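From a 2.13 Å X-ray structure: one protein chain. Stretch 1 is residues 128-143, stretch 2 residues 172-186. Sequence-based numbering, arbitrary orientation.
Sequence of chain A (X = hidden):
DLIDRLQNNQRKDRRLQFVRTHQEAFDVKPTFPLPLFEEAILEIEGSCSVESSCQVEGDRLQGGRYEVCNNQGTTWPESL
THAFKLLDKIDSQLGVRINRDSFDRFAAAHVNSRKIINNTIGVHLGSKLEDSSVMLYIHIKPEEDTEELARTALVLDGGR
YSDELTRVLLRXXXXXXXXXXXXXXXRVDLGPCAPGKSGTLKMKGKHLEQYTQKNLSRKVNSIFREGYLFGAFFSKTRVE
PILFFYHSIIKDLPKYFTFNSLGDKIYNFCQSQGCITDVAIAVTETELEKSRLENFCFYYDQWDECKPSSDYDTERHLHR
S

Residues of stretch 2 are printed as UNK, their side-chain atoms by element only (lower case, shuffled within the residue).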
# COMPACT_ATOMS: atom_id res chain seq x y z
N LYS A 128 -2.79 -19.45 -0.40
CA LYS A 128 -2.42 -20.35 0.69
C LYS A 128 -1.57 -19.64 1.70
O LYS A 128 -1.06 -18.54 1.44
CB LYS A 128 -1.71 -21.59 0.15
CG LYS A 128 -0.65 -21.30 -0.90
CD LYS A 128 -0.17 -22.58 -1.51
CE LYS A 128 0.66 -22.36 -2.76
NZ LYS A 128 1.86 -21.53 -2.46
N LEU A 129 -1.41 -20.25 2.87
CA LEU A 129 -0.69 -19.66 3.98
C LEU A 129 0.67 -19.06 3.56
O LEU A 129 0.97 -17.92 3.86
CB LEU A 129 -0.51 -20.70 5.10
CG LEU A 129 0.20 -20.25 6.38
CD1 LEU A 129 -0.56 -19.13 7.05
CD2 LEU A 129 0.35 -21.43 7.33
N GLU A 130 1.46 -19.84 2.83
CA GLU A 130 2.82 -19.48 2.47
C GLU A 130 2.90 -18.32 1.47
O GLU A 130 3.93 -17.68 1.38
CB GLU A 130 3.56 -20.72 1.93
CG GLU A 130 3.70 -21.83 2.98
CD GLU A 130 2.42 -22.67 3.20
OE1 GLU A 130 1.46 -22.54 2.39
OE2 GLU A 130 2.39 -23.47 4.18
N ASP A 131 1.81 -18.02 0.76
CA ASP A 131 1.73 -16.86 -0.12
C ASP A 131 1.18 -15.61 0.54
O ASP A 131 1.09 -14.58 -0.10
CB ASP A 131 0.82 -17.11 -1.32
CG ASP A 131 1.44 -17.99 -2.35
OD1 ASP A 131 2.56 -18.50 -2.11
OD2 ASP A 131 0.79 -18.18 -3.40
N SER A 132 0.75 -15.70 1.80
CA SER A 132 0.21 -14.55 2.49
C SER A 132 1.34 -13.75 3.05
O SER A 132 2.46 -14.24 3.15
CB SER A 132 -0.77 -15.01 3.57
OG SER A 132 -1.87 -15.66 2.93
N SER A 133 1.08 -12.50 3.40
CA SER A 133 2.14 -11.64 3.85
C SER A 133 1.66 -10.62 4.84
O SER A 133 0.46 -10.32 4.93
CB SER A 133 2.77 -10.91 2.63
OG SER A 133 1.81 -10.05 2.04
N VAL A 134 2.62 -10.06 5.58
CA VAL A 134 2.42 -8.80 6.30
C VAL A 134 3.01 -7.71 5.38
O VAL A 134 4.05 -7.90 4.74
CB VAL A 134 3.12 -8.81 7.67
CG1 VAL A 134 3.13 -7.42 8.29
CG2 VAL A 134 2.39 -9.74 8.60
N MSE A 135 2.30 -6.59 5.29
CA MSE A 135 2.70 -5.48 4.45
C MSE A 135 2.82 -4.28 5.33
O MSE A 135 1.93 -3.96 6.12
CB MSE A 135 1.63 -5.24 3.37
CG MSE A 135 2.01 -4.12 2.40
SE MSE A 135 3.29 -4.78 1.06
CE MSE A 135 4.73 -3.51 1.41
N LEU A 136 3.96 -3.62 5.25
CA LEU A 136 4.24 -2.46 6.08
C LEU A 136 4.77 -1.35 5.19
O LEU A 136 5.77 -1.52 4.51
CB LEU A 136 5.28 -2.80 7.13
CG LEU A 136 4.96 -4.02 8.03
CD1 LEU A 136 6.18 -4.48 8.80
CD2 LEU A 136 3.85 -3.73 9.02
N TYR A 137 4.13 -0.19 5.24
CA TYR A 137 4.58 0.94 4.48
C TYR A 137 5.09 2.01 5.43
O TYR A 137 4.44 2.29 6.43
CB TYR A 137 3.44 1.51 3.62
CG TYR A 137 3.06 0.65 2.45
CD1 TYR A 137 3.90 0.57 1.34
CD2 TYR A 137 1.86 -0.06 2.41
CE1 TYR A 137 3.57 -0.19 0.24
CE2 TYR A 137 1.52 -0.83 1.30
CZ TYR A 137 2.39 -0.89 0.22
OH TYR A 137 2.09 -1.64 -0.88
N ILE A 138 6.21 2.63 5.08
CA ILE A 138 6.69 3.81 5.75
C ILE A 138 6.30 5.01 4.90
O ILE A 138 6.68 5.10 3.73
CB ILE A 138 8.23 3.79 5.88
CG1 ILE A 138 8.73 2.47 6.46
CG2 ILE A 138 8.74 4.99 6.68
CD1 ILE A 138 8.35 2.23 7.89
N HIS A 139 5.57 5.96 5.48
CA HIS A 139 5.21 7.19 4.79
C HIS A 139 6.12 8.34 5.23
O HIS A 139 6.18 8.68 6.40
CB HIS A 139 3.77 7.55 5.06
CG HIS A 139 2.82 6.61 4.42
ND1 HIS A 139 2.60 6.59 3.06
CD2 HIS A 139 2.03 5.64 4.93
CE1 HIS A 139 1.71 5.66 2.77
NE2 HIS A 139 1.36 5.06 3.88
N ILE A 140 6.82 8.91 4.25
CA ILE A 140 7.85 9.90 4.48
C ILE A 140 7.24 11.27 4.31
O ILE A 140 6.33 11.44 3.51
CB ILE A 140 9.00 9.68 3.47
CG1 ILE A 140 9.58 8.28 3.64
CG2 ILE A 140 10.08 10.72 3.62
CD1 ILE A 140 10.37 7.80 2.44
N LYS A 141 7.73 12.26 5.06
CA LYS A 141 7.23 13.63 4.95
C LYS A 141 7.63 14.17 3.59
O LYS A 141 8.80 14.11 3.23
CB LYS A 141 7.78 14.52 6.07
CG LYS A 141 7.25 14.15 7.44
CD LYS A 141 7.66 15.16 8.50
CE LYS A 141 7.16 14.75 9.87
NZ LYS A 141 7.81 15.54 10.95
N PRO A 142 6.66 14.67 2.81
CA PRO A 142 6.96 15.15 1.45
C PRO A 142 7.94 16.30 1.35
O PRO A 142 8.65 16.39 0.35
CB PRO A 142 5.59 15.60 0.93
CG PRO A 142 4.65 14.69 1.62
CD PRO A 142 5.21 14.57 3.02
N GLU A 143 7.96 17.19 2.35
CA GLU A 143 8.74 18.43 2.28
C GLU A 143 10.09 18.37 2.99
O GLU A 143 10.71 19.40 3.23
CB GLU A 143 7.92 19.61 2.82
CG GLU A 143 6.81 20.03 1.88
CD GLU A 143 7.36 20.70 0.62
OE1 GLU A 143 7.94 21.81 0.75
OE2 GLU A 143 7.20 20.10 -0.48
N UNK A 172 12.96 11.27 -4.91
CA UNK A 172 11.48 11.35 -4.90
C UNK A 172 10.74 10.23 -4.14
O UNK A 172 9.50 10.22 -4.11
c UNK A 172 11.31 12.76 -7.03
o UNK A 172 11.10 12.86 -8.25
c UNK A 172 10.96 11.42 -6.34
o UNK A 172 11.79 13.71 -6.34
N UNK A 173 11.48 9.32 -3.51
CA UNK A 173 10.87 8.24 -2.72
C UNK A 173 10.08 8.86 -1.60
O UNK A 173 10.62 9.58 -0.76
c UNK A 173 11.91 7.22 -2.21
c UNK A 173 11.33 6.24 -1.20
o UNK A 173 12.40 6.47 -3.31
N UNK A 174 8.78 8.61 -1.60
CA UNK A 174 7.89 9.12 -0.56
C UNK A 174 7.28 8.00 0.27
O UNK A 174 6.75 8.25 1.33
c UNK A 174 6.42 11.18 -0.48
c UNK A 174 3.55 10.94 -1.10
se UNK A 174 5.06 12.11 -1.60
c UNK A 174 6.79 9.92 -1.23
N UNK A 175 7.31 6.78 -0.24
CA UNK A 175 6.83 5.62 0.49
C UNK A 175 7.86 4.50 0.34
O UNK A 175 8.41 4.29 -0.74
c UNK A 175 4.86 4.10 0.92
c UNK A 175 5.47 5.09 -0.06
c UNK A 175 4.47 6.20 -0.33
N UNK A 176 8.07 3.75 1.41
CA UNK A 176 8.87 2.53 1.36
C UNK A 176 8.03 1.37 1.88
O UNK A 176 7.46 1.43 2.96
c UNK A 176 10.15 2.67 2.21
c UNK A 176 11.00 3.83 1.68
c UNK A 176 10.94 1.37 2.19
c UNK A 176 12.03 4.33 2.68
N UNK A 177 7.93 0.32 1.06
CA UNK A 177 7.16 -0.89 1.38
C UNK A 177 8.07 -2.03 1.80
O UNK A 177 9.14 -2.22 1.25
N UNK A 178 7.63 -2.77 2.82
CA UNK A 178 8.30 -3.99 3.24
C UNK A 178 7.24 -5.06 3.23
O UNK A 178 6.26 -4.94 3.96
c UNK A 178 11.90 -0.87 5.04
c UNK A 178 8.84 -3.82 4.66
c UNK A 178 9.91 -2.79 4.77
c UNK A 178 10.56 -0.52 5.17
c UNK A 178 12.24 -2.18 4.77
c UNK A 178 11.25 -3.13 4.63
c UNK A 178 9.58 -1.46 5.04
N UNK A 179 7.41 -6.08 2.39
CA UNK A 179 6.46 -7.17 2.33
C UNK A 179 7.12 -8.42 2.87
O UNK A 179 8.17 -8.81 2.41
o UNK A 179 2.67 -8.79 -0.15
c UNK A 179 4.81 -8.48 0.91
c UNK A 179 5.93 -7.44 0.91
c UNK A 179 3.84 -8.37 -0.28
o UNK A 179 4.24 -7.82 -1.32
N UNK A 180 6.48 -9.02 3.87
CA UNK A 180 7.03 -10.17 4.56
C UNK A 180 6.15 -11.37 4.38
O UNK A 180 5.13 -11.51 5.05
c UNK A 180 8.49 -8.75 7.88
c UNK A 180 8.19 -8.74 6.40
c UNK A 180 7.64 -7.38 6.03
c UNK A 180 7.20 -9.87 6.05
N UNK A 181 6.54 -12.26 3.47
CA UNK A 181 5.76 -13.43 3.17
C UNK A 181 5.98 -14.51 4.23
O UNK A 181 7.06 -14.61 4.84
c UNK A 181 6.10 -13.97 1.79
c UNK A 181 6.64 -12.19 0.09
c UNK A 181 5.72 -13.05 0.67
c UNK A 181 4.43 -13.09 0.14
c UNK A 181 5.01 -11.43 -1.49
c UNK A 181 6.30 -11.38 -0.98
c UNK A 181 4.08 -12.29 -0.94
N UNK A 182 4.97 -15.36 4.39
CA UNK A 182 4.97 -16.35 5.46
C UNK A 182 5.81 -17.59 5.15
O UNK A 182 5.98 -18.44 6.00
c UNK A 182 2.70 -15.63 6.33
c UNK A 182 1.14 -13.56 7.32
c UNK A 182 3.55 -16.75 5.82
c UNK A 182 2.49 -13.39 7.19
c UNK A 182 3.26 -14.43 6.72
c UNK A 182 1.35 -15.79 6.47
c UNK A 182 0.57 -14.77 6.96
N UNK A 183 6.37 -17.67 3.95
CA UNK A 183 7.37 -18.69 3.63
C UNK A 183 8.81 -18.21 3.82
O UNK A 183 9.75 -18.91 3.45
c UNK A 183 7.43 -18.08 1.18
o UNK A 183 7.38 -18.40 -0.03
c UNK A 183 7.20 -19.17 2.19
o UNK A 183 7.62 -16.89 1.56
N UNK A 184 9.01 -17.01 4.36
CA UNK A 184 10.35 -16.51 4.62
C UNK A 184 10.88 -15.54 3.56
O UNK A 184 11.90 -14.92 3.76
N UNK A 185 10.17 -15.37 2.44
CA UNK A 185 10.55 -14.33 1.47
C UNK A 185 10.17 -12.95 1.96
O UNK A 185 9.13 -12.75 2.57
c UNK A 185 9.70 -15.76 -2.00
n UNK A 185 8.33 -16.18 -1.72
c UNK A 185 10.47 -15.65 -0.69
c UNK A 185 7.23 -15.53 -2.08
c UNK A 185 9.87 -14.55 0.15
n UNK A 185 7.27 -14.42 -2.79
n UNK A 185 6.06 -16.03 -1.72
N UNK A 186 11.02 -11.98 1.67
CA UNK A 186 10.73 -10.60 2.00
C UNK A 186 11.11 -9.72 0.83
O UNK A 186 11.95 -10.09 0.03
c UNK A 186 11.44 -10.19 3.29
o UNK A 186 12.85 -10.14 3.07

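Position 172 carries two carbons, the second bearing two oxygens, and touches nothing on stretch 1; it is an aspartate, D172. At 173 one carbon holds an oxygen and a carbon, the fork of threonine; the backbone O of T173 lies 3.7 Å from I140 CD1. Position 174 has an unbranched chain of two carbons, selenium and a carbon, so it is selenomethionine, M174. Its SE sits 4.1 Å from P142 CG, while its O accepts a hydrogen bond from I140 N at 3.0 Å.

Position 175 shows one carbon carrying two more, a valine; CG1 of V175 packs 3.7 Å from Y137 CD1. Four carbons at 176, forked at the first with one longer arm, make isoleucine, and I176 CD1 meets I140 CD1 at 3.9 Å. At 177 there is no side chain, hence glycine. An ideal CB on G177 would lie 3.0 Å from both Y137 CE1 and M135 CE, so the neighbours fill the space a side chain would need.

A carbon and a six-carbon ring identify 178 as phenylalanine; I138 CG1 approaches the edge of its ring, 3.7 Å from F178 CE1. Position 179 has three carbons, the third with two oxygens: glutamate. S133 OG donates to E179 OE2 at 2.7 Å, a polar link in a buried place. Four carbons forked at the second make 180 leucine, with L180 CD1 4.3 Å from L136 CD1.

Position 181 bears a carbon and a six-carbon ring, again phenylalanine; F181 CD1 lies 3.7 Å from S133 CB. The same atoms at 182 give F182, which points toward stretch 1: its CD2 is 3.9 Å from L129 CD1 and its CE1 3.9 Å from V134 CG2. Two carbons and two terminal oxygens make 183 aspartate, with D183 CB 4.0 Å from E130 CB. Position 184 lacks a side chain; G184 ends a type I turn begun at F181, and its backbone angles by themselves call for glycine. Three carbons, a nitrogen and a carbon with two nitrogens make 185 arginine, R185 NE bridging to D183 OD2 at 2.9 Å. One carbon and one oxygen make 186 serine, S186, beyond reach.

The contact is an antiparallel strand pair. Reciprocal backbone hydrogen bonds join V134 to L180, L136 to F178 and I138 to I176, and the side chains of these pairs form one apolar face. The other face mixes the S133–E179 bond with Y137 against V175 and G177. Beyond the strand, F182 N donates to S132 O at 3.0 Å while its ring fills the end.

Stretch 2 172-186: DTMVIGFELFFDGRS
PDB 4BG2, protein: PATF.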